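Local coordinates for glycosylation Associate Protein 1 (Streptococcus agalactiae serotype V, PDB 6OYC) that probably works in the accessory Sec system, in a complex with Gap2 and Gap3, in the glycosylation and secretion of a bacterial surface protein, at residues Ile231-Gln236 and Ser257-Ala262; Ile278-Leu283 and Lys295-Val300. One frame throughout, in Å; residues are numbered along the deposited sequence.

Contact 1 (Ile231-Gln236 and Ser257-Ala262). With SO4 (sulfate ion), chain J.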
ATOM      1  N   ILE A 231       9.031  -6.655  16.444  1.00 31.77           N
ATOM      2  CA  ILE A 231       8.316  -5.422  16.162  1.00 32.47           C
ATOM      3  C   ILE A 231       7.021  -5.804  15.475  1.00 33.41           C
ATOM      4  O   ILE A 231       7.033  -6.386  14.384  1.00 33.15           O
ATOM      5  CB  ILE A 231       9.159  -4.451  15.320  1.00 34.69           C
ATOM      6  CG1 ILE A 231      10.449  -4.105  16.098  1.00 32.87           C
ATOM      7  CG2 ILE A 231       8.350  -3.206  15.016  1.00 28.83           C
ATOM      8  CD1 ILE A 231      11.598  -3.550  15.287  1.00 37.26           C
ATOM      9  N   VAL A 232       5.905  -5.523  16.143  1.00 33.35           N
ATOM     10  CA  VAL A 232       4.595  -6.005  15.736  1.00 31.31           C
ATOM     11  C   VAL A 232       3.776  -4.840  15.199  1.00 33.67           C
ATOM     12  O   VAL A 232       3.560  -3.836  15.893  1.00 32.43           O
ATOM     13  CB  VAL A 232       3.846  -6.690  16.891  1.00 36.73           C
ATOM     14  CG1 VAL A 232       2.446  -7.148  16.417  1.00 33.12           C
ATOM     15  CG2 VAL A 232       4.658  -7.864  17.430  1.00 34.65           C
ATOM     16  N   SER A 233       3.314  -4.990  13.968  1.00 30.83           N
ATOM     17  CA  SER A 233       2.239  -4.161  13.443  1.00 32.91           C
ATOM     18  C   SER A 233       0.972  -4.379  14.272  1.00 33.37           C
ATOM     19  O   SER A 233       0.429  -5.489  14.294  1.00 34.27           O
ATOM     20  CB  SER A 233       2.010  -4.549  11.983  1.00 29.94           C
ATOM     21  OG  SER A 233       1.507  -3.473  11.240  1.00 38.38           O
ATOM     22  N   PHE A 234       0.504  -3.345  14.973  1.00 33.02           N
ATOM     23  CA  PHE A 234      -0.644  -3.530  15.866  1.00 33.37           C
ATOM     24  C   PHE A 234      -1.885  -3.936  15.074  1.00 31.79           C
ATOM     25  O   PHE A 234      -2.346  -3.191  14.207  1.00 36.00           O
ATOM     26  CB  PHE A 234      -0.934  -2.251  16.665  1.00 32.82           C
ATOM     27  CG  PHE A 234      -1.996  -2.428  17.732  1.00 33.69           C
ATOM     28  CD1 PHE A 234      -3.340  -2.525  17.394  1.00 31.67           C
ATOM     29  CD2 PHE A 234      -1.647  -2.491  19.071  1.00 31.52           C
ATOM     30  CE1 PHE A 234      -4.311  -2.682  18.371  1.00 34.20           C
ATOM     31  CE2 PHE A 234      -2.610  -2.646  20.050  1.00 33.22           C
ATOM     32  CZ  PHE A 234      -3.948  -2.738  19.702  1.00 32.56           C
ATOM     33  N   ASN A 235      -2.453  -5.092  15.402  1.00 29.08           N
ATOM     34  CA  ASN A 235      -3.650  -5.559  14.723  1.00 31.05           C
ATOM     35  C   ASN A 235      -4.384  -6.556  15.610  1.00 33.59           C
ATOM     36  O   ASN A 235      -3.784  -7.532  16.080  1.00 36.18           O
ATOM     37  CB  ASN A 235      -3.281  -6.204  13.379  1.00 32.35           C
ATOM     38  CG  ASN A 235      -4.424  -6.187  12.406  1.00 31.96           C
ATOM     39  OD1 ASN A 235      -5.556  -6.488  12.765  1.00 31.67           O
ATOM     40  ND2 ASN A 235      -4.140  -5.810  11.165  1.00 34.29           N
ATOM     41  N   GLN A 236      -5.681  -6.336  15.820  1.00 33.31           N
ATOM     42  CA  GLN A 236      -6.438  -7.297  16.619  1.00 36.57           C
ATOM     43  C   GLN A 236      -6.509  -8.680  15.978  1.00 33.65           C
ATOM     44  O   GLN A 236      -6.742  -9.658  16.688  1.00 32.12           O
ATOM     45  CB  GLN A 236      -7.856  -6.789  16.884  1.00 41.33           C
ATOM     46  CG  GLN A 236      -8.691  -6.576  15.640  1.00 44.80           C
ATOM     47  CD  GLN A 236     -10.054  -5.945  15.941  1.00 54.91           C
ATOM     48  OE1 GLN A 236     -10.339  -4.822  15.508  1.00 53.47           O
ATOM     49  NE2 GLN A 236     -10.896  -6.661  16.690  1.00 55.58           N
ATOM     50  N   SER A 257      -2.039   5.036  12.071  1.00 36.24           N
ATOM     51  CA  SER A 257      -3.381   5.618  12.081  1.00 35.53           C
ATOM     52  C   SER A 257      -4.256   5.134  10.916  1.00 37.04           C
ATOM     53  O   SER A 257      -5.478   5.035  11.072  1.00 37.05           O
ATOM     54  CB  SER A 257      -3.277   7.141  12.070  1.00 41.10           C
ATOM     55  OG  SER A 257      -2.614   7.591  10.894  1.00 42.48           O
ATOM     56  N   GLU A 258      -3.672   4.831   9.746  1.00 34.35           N
ATOM     57  CA  GLU A 258      -4.505   4.363   8.636  1.00 35.52           C
ATOM     58  C   GLU A 258      -5.124   2.997   8.931  1.00 35.94           C
ATOM     59  O   GLU A 258      -6.218   2.704   8.453  1.00 35.29           O
ATOM     60  CB  GLU A 258      -3.687   4.309   7.347  1.00 37.48           C
ATOM     61  CG  GLU A 258      -4.447   3.807   6.109  1.00 48.51           C
ATOM     62  CD  GLU A 258      -3.516   3.398   4.947  1.00 59.67           C
ATOM     63  OE1 GLU A 258      -3.635   3.982   3.842  1.00 63.07           O
ATOM     64  OE2 GLU A 258      -2.663   2.493   5.135  1.00 55.53           O
ATOM     65  N   ARG A 259      -4.443   2.162   9.720  1.00 36.94           N
ATOM     66  CA  ARG A 259      -4.865   0.810  10.085  1.00 32.50           C
ATOM     67  C   ARG A 259      -5.563   0.743  11.438  1.00 35.25           C
ATOM     68  O   ARG A 259      -6.503  -0.028  11.611  1.00 34.23           O
ATOM     69  CB  ARG A 259      -3.652  -0.120  10.129  1.00 33.46           C
ATOM     70  CG  ARG A 259      -3.945  -1.542  10.564  1.00 29.08           C
ATOM     71  CD  ARG A 259      -2.663  -2.385  10.580  1.00 30.81           C
ATOM     72  NE  ARG A 259      -1.732  -1.947  11.621  1.00 35.03           N
ATOM     73  CZ  ARG A 259      -0.543  -1.394  11.382  1.00 34.49           C
ATOM     74  NH1 ARG A 259      -0.118  -1.220  10.130  1.00 34.34           N
ATOM     75  NH2 ARG A 259       0.230  -1.022  12.398  1.00 31.38           N
ATOM     76  N   ASN A 260      -5.143   1.536  12.405  1.00 31.35           N
ATOM     77  CA  ASN A 260      -5.538   1.308  13.778  1.00 38.42           C
ATOM     78  C   ASN A 260      -6.595   2.304  14.224  1.00 41.65           C
ATOM     79  O   ASN A 260      -6.467   3.507  13.989  1.00 43.90           O
ATOM     80  CB  ASN A 260      -4.309   1.358  14.679  1.00 33.56           C
ATOM     81  CG  ASN A 260      -3.375   0.196  14.402  1.00 34.31           C
ATOM     82  OD1 ASN A 260      -2.169   0.371  14.187  1.00 33.11           O
ATOM     83  ND2 ASN A 260      -3.946  -1.004  14.354  1.00 32.43           N
ATOM     84  N   ASN A 261      -7.646   1.783  14.849  1.00 44.43           N
ATOM     85  CA  ASN A 261      -8.580   2.597  15.610  1.00 44.83           C
ATOM     86  C   ASN A 261      -7.991   2.899  16.994  1.00 43.24           C
ATOM     87  O   ASN A 261      -7.760   1.984  17.796  1.00 39.52           O
ATOM     88  CB  ASN A 261      -9.911   1.862  15.717  1.00 43.21           C
ATOM     89  CG  ASN A 261     -11.003   2.731  16.264  1.00 43.35           C
ATOM     90  OD1 ASN A 261     -10.784   3.518  17.187  1.00 42.60           O
ATOM     91  ND2 ASN A 261     -12.193   2.601  15.697  1.00 44.43           N
ATOM     92  N   ALA A 262      -7.746   4.187  17.264  1.00 41.29           N
ATOM     93  CA  ALA A 262      -7.169   4.601  18.541  1.00 39.71           C
ATOM     94  C   ALA A 262      -7.935   4.028  19.735  1.00 42.37           C
ATOM     95  O   ALA A 262      -7.328   3.575  20.719  1.00 38.66           O
ATOM     96  CB  ALA A 262      -7.138   6.125  18.614  1.00 43.13           C
TER
HETATM   97  S   SO4 J 607      -7.302  -2.643  15.301  1.00 49.78           S
HETATM   98  O1  SO4 J 607      -6.190  -3.599  15.323  1.00 38.34           O
HETATM   99  O2  SO4 J 607      -8.225  -2.903  16.409  1.00 45.38           O
HETATM  100  O3  SO4 J 607      -6.770  -1.271  15.433  1.00 44.78           O
HETATM  101  O4  SO4 J 607      -8.006  -2.741  14.007  1.00 55.63           O

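Contact 2 (Ile278-Leu283 and Lys295-Val300)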
ATOM      1  N   ILE A 278       6.404   1.651  22.328  1.00 36.94           N
ATOM      2  CA  ILE A 278       5.345   1.837  21.348  1.00 33.73           C
ATOM      3  C   ILE A 278       5.797   2.890  20.350  1.00 38.30           C
ATOM      4  O   ILE A 278       6.343   3.927  20.741  1.00 41.48           O
ATOM      5  CB  ILE A 278       4.013   2.236  22.007  1.00 35.75           C
ATOM      6  CG1 ILE A 278       3.541   1.125  22.953  1.00 36.81           C
ATOM      7  CG2 ILE A 278       2.961   2.497  20.950  1.00 30.48           C
ATOM      8  CD1 ILE A 278       2.611   1.597  24.027  1.00 36.48           C
ATOM      9  N   ILE A 279       5.601   2.603  19.066  1.00 35.64           N
ATOM     10  CA  ILE A 279       5.819   3.543  17.971  1.00 38.09           C
ATOM     11  C   ILE A 279       4.467   3.955  17.412  1.00 39.28           C
ATOM     12  O   ILE A 279       3.581   3.104  17.237  1.00 38.85           O
ATOM     13  CB  ILE A 279       6.650   2.922  16.830  1.00 36.50           C
ATOM     14  CG1 ILE A 279       8.053   2.542  17.273  1.00 36.83           C
ATOM     15  CG2 ILE A 279       6.706   3.884  15.632  1.00 39.67           C
ATOM     16  CD1 ILE A 279       8.717   1.600  16.283  1.00 36.65           C
ATOM     17  N   CYS A 280       4.312   5.236  17.081  1.00 33.60           N
ATOM     18  CA  CYS A 280       3.216   5.561  16.177  1.00 40.82           C
ATOM     19  C   CYS A 280       3.594   6.705  15.253  1.00 38.48           C
ATOM     20  O   CYS A 280       4.564   7.440  15.477  1.00 40.11           O
ATOM     21  CB  CYS A 280       1.916   5.891  16.913  1.00 42.66           C
ATOM     22  SG  CYS A 280       2.145   7.069  18.168  1.00 60.13           S
ATOM     23  N   ASP A 281       2.807   6.825  14.190  1.00 37.38           N
ATOM     24  CA  ASP A 281       3.007   7.845  13.176  1.00 38.75           C
ATOM     25  C   ASP A 281       2.387   9.190  13.548  1.00 41.44           C
ATOM     26  O   ASP A 281       2.652  10.184  12.865  1.00 43.87           O
ATOM     27  CB  ASP A 281       2.433   7.363  11.834  1.00 34.29           C
ATOM     28  CG  ASP A 281       0.934   7.112  11.888  1.00 37.38           C
ATOM     29  OD1 ASP A 281       0.452   6.492  12.857  1.00 39.67           O
ATOM     30  OD2 ASP A 281       0.218   7.546  10.963  1.00 40.84           O
ATOM     31  N   ARG A 282       1.583   9.272  14.598  1.00 40.01           N
ATOM     32  CA  ARG A 282       0.873  10.520  14.845  1.00 46.58           C
ATOM     33  C   ARG A 282       1.123  11.037  16.256  1.00 44.66           C
ATOM     34  O   ARG A 282       1.193  10.262  17.219  1.00 39.57           O
ATOM     35  CB  ARG A 282      -0.620  10.349  14.587  1.00 43.13           C
ATOM     36  CG  ARG A 282      -0.961  10.338  13.092  1.00 39.95           C
ATOM     37  CD  ARG A 282      -2.449  10.426  12.910  1.00 42.89           C
ATOM     38  NE  ARG A 282      -2.947  11.659  13.501  1.00 47.69           N
ATOM     39  CZ  ARG A 282      -3.208  12.753  12.798  1.00 45.89           C
ATOM     40  NH1 ARG A 282      -3.035  12.730  11.486  1.00 41.95           N
ATOM     41  NH2 ARG A 282      -3.638  13.855  13.402  1.00 44.20           N
ATOM     42  N   LEU A 283       1.256  12.363  16.360  1.00 42.23           N
ATOM     43  CA  LEU A 283       1.525  12.993  17.650  1.00 42.80           C
ATOM     44  C   LEU A 283       0.292  12.993  18.545  1.00 43.71           C
ATOM     45  O   LEU A 283       0.410  12.766  19.755  1.00 45.85           O
ATOM     46  CB  LEU A 283       2.044  14.414  17.445  1.00 42.10           C
ATOM     47  CG  LEU A 283       3.507  14.526  17.019  1.00 44.69           C
ATOM     48  CD1 LEU A 283       3.897  15.979  16.842  1.00 46.95           C
ATOM     49  CD2 LEU A 283       4.400  13.875  18.036  1.00 46.13           C
ATOM     50  N   LYS A 295       4.424   3.825  29.212  1.00 49.76           N
ATOM     51  CA  LYS A 295       5.309   3.126  28.299  1.00 44.27           C
ATOM     52  C   LYS A 295       6.021   4.168  27.458  1.00 45.58           C
ATOM     53  O   LYS A 295       5.450   5.224  27.159  1.00 46.95           O
ATOM     54  CB  LYS A 295       4.557   2.163  27.366  1.00 46.21           C
ATOM     55  CG  LYS A 295       3.993   0.919  28.027  1.00 45.03           C
ATOM     56  CD  LYS A 295       5.096  -0.029  28.462  1.00 41.89           C
ATOM     57  CE  LYS A 295       4.480  -1.257  29.110  1.00 39.18           C
ATOM     58  NZ  LYS A 295       5.479  -2.316  29.425  1.00 40.15           N
ATOM     59  N   PRO A 296       7.259   3.901  27.059  1.00 43.30           N
ATOM     60  CA  PRO A 296       7.891   4.762  26.049  1.00 40.83           C
ATOM     61  C   PRO A 296       7.053   4.751  24.774  1.00 42.67           C
ATOM     62  O   PRO A 296       6.743   3.693  24.220  1.00 40.28           O
ATOM     63  CB  PRO A 296       9.273   4.123  25.846  1.00 39.07           C
ATOM     64  CG  PRO A 296       9.442   3.135  26.999  1.00 39.07           C
ATOM     65  CD  PRO A 296       8.075   2.725  27.411  1.00 37.00           C
ATOM     66  N   VAL A 297       6.636   5.934  24.344  1.00 41.42           N
ATOM     67  CA  VAL A 297       5.894   6.128  23.101  1.00 43.91           C
ATOM     68  C   VAL A 297       6.776   7.006  22.225  1.00 45.06           C
ATOM     69  O   VAL A 297       7.033   8.164  22.571  1.00 48.38           O
ATOM     70  CB  VAL A 297       4.522   6.783  23.343  1.00 44.76           C
ATOM     71  CG1 VAL A 297       3.809   7.064  22.042  1.00 38.97           C
ATOM     72  CG2 VAL A 297       3.642   5.918  24.261  1.00 43.99           C
ATOM     73  N   VAL A 298       7.268   6.464  21.114  1.00 40.29           N
ATOM     74  CA  VAL A 298       8.170   7.194  20.232  1.00 42.37           C
ATOM     75  C   VAL A 298       7.443   7.532  18.934  1.00 46.87           C
ATOM     76  O   VAL A 298       6.870   6.649  18.277  1.00 41.10           O
ATOM     77  CB  VAL A 298       9.458   6.410  19.945  1.00 44.65           C
ATOM     78  CG1 VAL A 298      10.329   7.216  18.952  1.00 45.46           C
ATOM     79  CG2 VAL A 298      10.216   6.131  21.235  1.00 40.03           C
ATOM     80  N   HIS A 299       7.481   8.809  18.558  1.00 45.72           N
ATOM     81  CA  HIS A 299       6.831   9.276  17.345  1.00 43.14           C
ATOM     82  C   HIS A 299       7.754   9.034  16.159  1.00 41.67           C
ATOM     83  O   HIS A 299       8.926   9.428  16.179  1.00 41.60           O
ATOM     84  CB  HIS A 299       6.470  10.759  17.479  1.00 42.12           C
ATOM     85  CG  HIS A 299       6.084  11.423  16.191  1.00 47.42           C
ATOM     86  ND1 HIS A 299       4.960  11.068  15.472  1.00 47.30           N
ATOM     87  CD2 HIS A 299       6.658  12.445  15.511  1.00 44.98           C
ATOM     88  CE1 HIS A 299       4.869  11.832  14.397  1.00 42.57           C
ATOM     89  NE2 HIS A 299       5.886  12.676  14.400  1.00 42.61           N
ATOM     90  N   VAL A 300       7.239   8.348  15.141  1.00 38.33           N
ATOM     91  CA  VAL A 300       8.001   8.038  13.936  1.00 40.05           C
ATOM     92  C   VAL A 300       7.174   8.511  12.749  1.00 39.26           C
ATOM     93  O   VAL A 300       6.180   7.871  12.388  1.00 38.84           O
ATOM     94  CB  VAL A 300       8.336   6.540  13.824  1.00 42.46           C
ATOM     95  CG1 VAL A 300       8.907   6.201  12.446  1.00 35.92           C
ATOM     96  CG2 VAL A 300       9.323   6.105  14.933  1.00 41.47           C
TER

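Contact 1 (Ile231-Gln236 and Ser257-Ala262)
Phe234 meets Arg259 and Asn260 in a buried polar contact between two loops that leave the C-terminal ends of adjacent parallel strands, 229-233 and 250-255, in a Rossmann-like domain, consistent with a GT-B fold. Two side chains grip one backbone oxygen: Asn260 ND2 gives a nearly straight bond of 2.7 Å to Phe234 O, and Arg259 NE reaches Phe234 O at 2.9 Å from the opposite face of the carbonyl plane. The amide donor stands 47° above that plane, while the carbonyl lies almost in the plane of the Asn260 amide. ND2 also sits at the rim of the Phe234 ring, 3.5 Å from CD1, with amide and ring planes nearly perpendicular. A bend at chi3 (67°) turns NE toward Phe234 O, and the guanidinium turns one face to Ser233, whose OG is 2.9 Å from Arg259 CZ. Asn260 ND2 bridges onward to O3 of a sulfate, probably from the crystallisation liquor, at 3.0 Å. Asn261 N also bonds O3, and from the other loop Gln236 N bonds sulfate O1 at 2.8 Å, so the anion spans both loops. Asn264 ND2 is a further sulfate ligand. Asp33, at the start of helix 33-43, forms a salt bridge with Arg259 NH1, and Asn239 of helix 239-242 packs on Phe234. Asn261 caps helix 262-267 through His263 N.

Contact 2 (Ile278-Leu283 and Lys295-Val300)
Lys295 lies in the loop that leads into strand 297-299, the last strand of a parallel beta-alpha-beta unit (strand 277-280, helix 283-292, strand 297-299) at the edge of the Rossmann-like sheet. Its CB meets Ile278 CD1 at 3.9 Å, whereas its NZ bonds Ala275 O and Ser273 O. Pro296 O then accepts from Ile278 N at 2.8 Å, opening the ladder. Val297 shares a face of the sheet with Ile278 and Cys280, touching both through its methyls, and this face is covered by helix 283-292. Val298 makes two bonds to strand 277-280, on either side of Ile279: its N donates to Ile278 O at 2.7 Å and its O accepts from Cys280 N. Its side chain takes the other face with Ile279, against Ile510 of helix 505-512. His299 has CG anti to the backbone N (chi1 167°), beside the carbonyl carbon. Leu283 CD2, from the first turn of the connecting helix, makes a CH-pi contact over one ring face, 3.7 Å from the centroid; at the ring edge, in plane, Asp281 O lies 3.2 Å from His299 CE1. Val300 N closes the ladder on Cys280 O at 2.8 Å, and its CG2 packs on Ile279 CG2 at 3.5 Å.

Following the chain from the N terminus, strand 229-233 enters contact 1, which closes after helix 239-242 and strand 250-255 when the loop 257-262 folds back. The chain then runs through helices 262-267 and 269-273 to strand 277-280, where contact 2 opens; it closes across helix 283-292. The two loops therefore follow in series and neither encloses the other. Contact 1 joins loops at the C-terminal ends of two neighbouring strands, while contact 2 adds the edge strand 297-299 to the same sheet. Strand 250-255 lies between 229-233 and 277-280, and the contacts meet where Ser257 OG probably hydrogen-bonds Asp281 OD2 at 2.8 Å.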